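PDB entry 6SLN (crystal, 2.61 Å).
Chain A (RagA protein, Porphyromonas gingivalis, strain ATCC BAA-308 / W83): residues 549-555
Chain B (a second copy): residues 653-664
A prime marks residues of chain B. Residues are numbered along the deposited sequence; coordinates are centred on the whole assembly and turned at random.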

# COMPACT_ATOMS: atom_id res chain seq x y z
N SER A 549 -6.48 -8.35 -1.41
CA SER A 549 -5.95 -9.70 -1.55
C SER A 549 -6.83 -10.61 -2.37
O SER A 549 -6.40 -11.72 -2.70
CB SER A 549 -5.78 -10.33 -0.18
OG SER A 549 -6.88 -9.99 0.62
N GLN A 550 -8.04 -10.17 -2.72
CA GLN A 550 -9.02 -11.05 -3.31
C GLN A 550 -9.25 -10.74 -4.77
O GLN A 550 -10.24 -11.22 -5.35
CB GLN A 550 -10.33 -10.98 -2.52
CG GLN A 550 -10.12 -11.33 -1.04
CD GLN A 550 -11.41 -11.37 -0.25
OE1 GLN A 550 -12.10 -10.35 -0.06
NE2 GLN A 550 -11.75 -12.56 0.23
N GLY A 551 -8.37 -9.97 -5.38
CA GLY A 551 -8.48 -9.69 -6.80
C GLY A 551 -8.13 -10.89 -7.67
O GLY A 551 -7.54 -11.88 -7.23
N LYS A 552 -8.52 -10.78 -8.93
CA LYS A 552 -8.05 -11.73 -9.93
C LYS A 552 -6.55 -11.52 -10.11
O LYS A 552 -6.04 -10.43 -9.88
CB LYS A 552 -8.81 -11.57 -11.26
CG LYS A 552 -10.35 -11.62 -11.12
CD LYS A 552 -11.06 -11.82 -12.45
CE LYS A 552 -12.21 -12.84 -12.37
NZ LYS A 552 -13.15 -12.59 -11.25
N THR A 553 -5.85 -12.58 -10.48
CA THR A 553 -4.42 -12.45 -10.67
C THR A 553 -4.12 -12.33 -12.16
O THR A 553 -4.96 -11.82 -12.92
CB THR A 553 -3.66 -13.62 -10.03
OG1 THR A 553 -4.10 -14.88 -10.56
CG2 THR A 553 -3.81 -13.59 -8.53
N GLY A 554 -2.95 -12.80 -12.58
CA GLY A 554 -2.56 -12.77 -13.98
C GLY A 554 -2.71 -11.39 -14.59
O GLY A 554 -2.34 -10.37 -13.99
N ASN A 555 -3.34 -11.35 -15.76
CA ASN A 555 -3.51 -10.11 -16.50
C ASN A 555 -4.30 -9.04 -15.76
O ASN A 555 -4.31 -7.90 -16.22
CB ASN A 555 -4.17 -10.43 -17.83
CG ASN A 555 -3.21 -11.12 -18.77
OD1 ASN A 555 -2.01 -11.20 -18.46
ND2 ASN A 555 -3.70 -11.61 -19.89
N VAL B 653 -18.00 -17.83 4.24
CA VAL B 653 -17.52 -18.25 2.94
C VAL B 653 -16.47 -17.24 2.55
O VAL B 653 -16.48 -16.11 3.04
CB VAL B 653 -18.72 -18.33 1.96
CG1 VAL B 653 -18.31 -18.12 0.53
CG2 VAL B 653 -19.42 -19.68 2.14
N THR B 654 -15.50 -17.66 1.74
CA THR B 654 -14.43 -16.75 1.36
C THR B 654 -14.00 -17.02 -0.07
O THR B 654 -14.32 -18.06 -0.66
CB THR B 654 -13.21 -16.84 2.30
OG1 THR B 654 -12.45 -15.63 2.22
CG2 THR B 654 -12.29 -17.97 1.89
N VAL B 655 -13.28 -16.03 -0.62
CA VAL B 655 -12.71 -16.13 -1.96
C VAL B 655 -11.63 -17.20 -1.99
O VAL B 655 -10.77 -17.28 -1.10
CB VAL B 655 -12.14 -14.76 -2.37
CG1 VAL B 655 -11.43 -14.85 -3.71
CG2 VAL B 655 -13.24 -13.72 -2.41
N ASN B 656 -11.70 -18.05 -3.01
CA ASN B 656 -10.70 -19.08 -3.26
C ASN B 656 -10.72 -19.42 -4.74
O ASN B 656 -11.37 -20.39 -5.16
CB ASN B 656 -10.94 -20.32 -2.40
CG ASN B 656 -9.82 -21.32 -2.52
OD1 ASN B 656 -8.76 -21.00 -3.03
ND2 ASN B 656 -10.04 -22.54 -2.04
N ASN B 657 -10.02 -18.64 -5.52
CA ASN B 657 -10.16 -18.70 -6.96
C ASN B 657 -9.41 -19.88 -7.56
O ASN B 657 -8.29 -20.22 -7.15
CB ASN B 657 -9.68 -17.37 -7.56
CG ASN B 657 -10.40 -16.20 -6.93
OD1 ASN B 657 -11.59 -16.30 -6.61
ND2 ASN B 657 -9.70 -15.10 -6.70
N TYR B 658 -10.04 -20.53 -8.52
CA TYR B 658 -9.42 -21.57 -9.33
C TYR B 658 -8.69 -20.98 -10.52
O TYR B 658 -7.50 -21.25 -10.73
CB TYR B 658 -10.50 -22.56 -9.82
CG TYR B 658 -9.94 -23.81 -10.39
CD1 TYR B 658 -8.81 -24.41 -9.83
CD2 TYR B 658 -10.53 -24.43 -11.50
CE1 TYR B 658 -8.29 -25.57 -10.34
CE2 TYR B 658 -10.01 -25.61 -12.03
CZ TYR B 658 -8.87 -26.17 -11.44
OH TYR B 658 -8.32 -27.32 -11.92
N THR B 659 -9.38 -20.18 -11.33
CA THR B 659 -8.85 -19.59 -12.55
C THR B 659 -8.61 -18.10 -12.33
O THR B 659 -8.91 -17.54 -11.27
CB THR B 659 -9.79 -19.81 -13.73
OG1 THR B 659 -10.98 -19.07 -13.52
CG2 THR B 659 -10.16 -21.29 -13.86
N GLU B 660 -8.07 -17.45 -13.35
CA GLU B 660 -7.89 -16.01 -13.33
C GLU B 660 -9.09 -15.25 -13.88
O GLU B 660 -9.14 -14.02 -13.75
CB GLU B 660 -6.65 -15.64 -14.12
CG GLU B 660 -5.42 -15.53 -13.25
CD GLU B 660 -4.17 -15.96 -13.96
OE1 GLU B 660 -4.20 -16.27 -15.17
OE2 GLU B 660 -3.13 -15.99 -13.29
N ASP B 661 -10.07 -15.96 -14.43
CA ASP B 661 -11.16 -15.38 -15.18
C ASP B 661 -12.51 -15.47 -14.47
O ASP B 661 -13.50 -14.97 -15.01
CB ASP B 661 -11.25 -16.07 -16.53
CG ASP B 661 -9.93 -16.02 -17.28
OD1 ASP B 661 -9.66 -14.98 -17.91
OD2 ASP B 661 -9.16 -16.99 -17.23
N ALA B 662 -12.58 -16.10 -13.29
CA ALA B 662 -13.84 -16.30 -12.58
C ALA B 662 -13.52 -16.50 -11.11
O ALA B 662 -12.45 -16.99 -10.75
CB ALA B 662 -14.64 -17.51 -13.10
N MET B 663 -14.46 -16.13 -10.26
CA MET B 663 -14.24 -16.16 -8.82
C MET B 663 -14.55 -17.54 -8.26
O MET B 663 -15.48 -18.21 -8.72
CB MET B 663 -15.10 -15.10 -8.13
CG MET B 663 -15.13 -15.25 -6.64
SD MET B 663 -15.79 -13.80 -5.82
CE MET B 663 -17.48 -14.35 -5.55
N GLY B 664 -13.76 -17.97 -7.28
CA GLY B 664 -14.01 -19.20 -6.54
C GLY B 664 -14.43 -18.89 -5.11
O GLY B 664 -13.89 -17.98 -4.48
O HOH W 1 -9.94 -14.84 0.34

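Two copies of RagA meet here through a loop of chain A and a strand-and-loop segment of chain B. Residues 549-555 of chain A include no regular helix or strand; in chain B, residues 653-655 end a strand that begins earlier in the chain, and the rest is loop or turn. The backbones approach at two places, with CA atoms 6.4 Å apart at Gln550 and Val655′ and 5.5 Å apart at Lys552 and Glu660′. No backbone-to-backbone hydrogen bond joins them. Together the two stretches bury 418 Å². The chain B loop is braced from within: Asn656′ N donates to Gly664′ O (2.6 Å), and Gly664′ N returns a nearly straight bond to Asn657′ OD1 (2.8 Å), tying Asn656′ and Asn657′ to Gly664′.

At the strand end, the CA-to-CB bond of Gln550 points sideways, but its extended side chain (chi1 m, chi2 t) brings the amide to chain B. Gln550 NE2 lies 3.2 Å from Val655′ CG2, a tight contact between the amide nitrogen and a methyl, not a hydrogen bond. Water 1 links it to this stretch, accepting from Gln550 NE2 (2.9 Å), donating to Val655′ O (3.0 Å) and hydrogen-bonding Thr654′ OG1 (3.2 Å). The water thus bridges a gap that the direct approach of Gln550 NE2 to Thr654′ OG1, at 3.7 Å, leaves open. The CA-to-CB bond of Asn657′ points toward chain A, yet its ND2 stays 3.9 Å from Gly551 O, close enough to pack but too far for a hydrogen bond.

Lys552 lays its aliphatic chain along the chain B backbone: CD is 3.2 Å from Glu660′ O, and CE is 3.4 Å from Ala662′ N. Its ammonium makes no salt bridge with this stretch; NZ, 3.9 Å from Met663′ N, finds its hydrogen bonding elsewhere in the structure.

The CA-to-CB bond of Glu660′, with 90 Å² of the residue covered, points sideways, but the end of the side chain comes nearer and places the carboxylate beside Thr553 and Gly554. Thr553 OG1 donates to Glu660′ OE2 (3.1 Å), the one direct hydrogen bond across the stretches, and the same hydroxyl oxygen packs 3.1 Å from Glu660′ CG. Gly554 N sits 3.3 Å from Glu660′ OE2, but the angle is too poor for a bond. Glycine suits this position twice over: its phi is positive (52°), and an ideal CB would point toward chain B and fall 2.5 Å from Glu660′ CD, inside the space the carboxylate occupies.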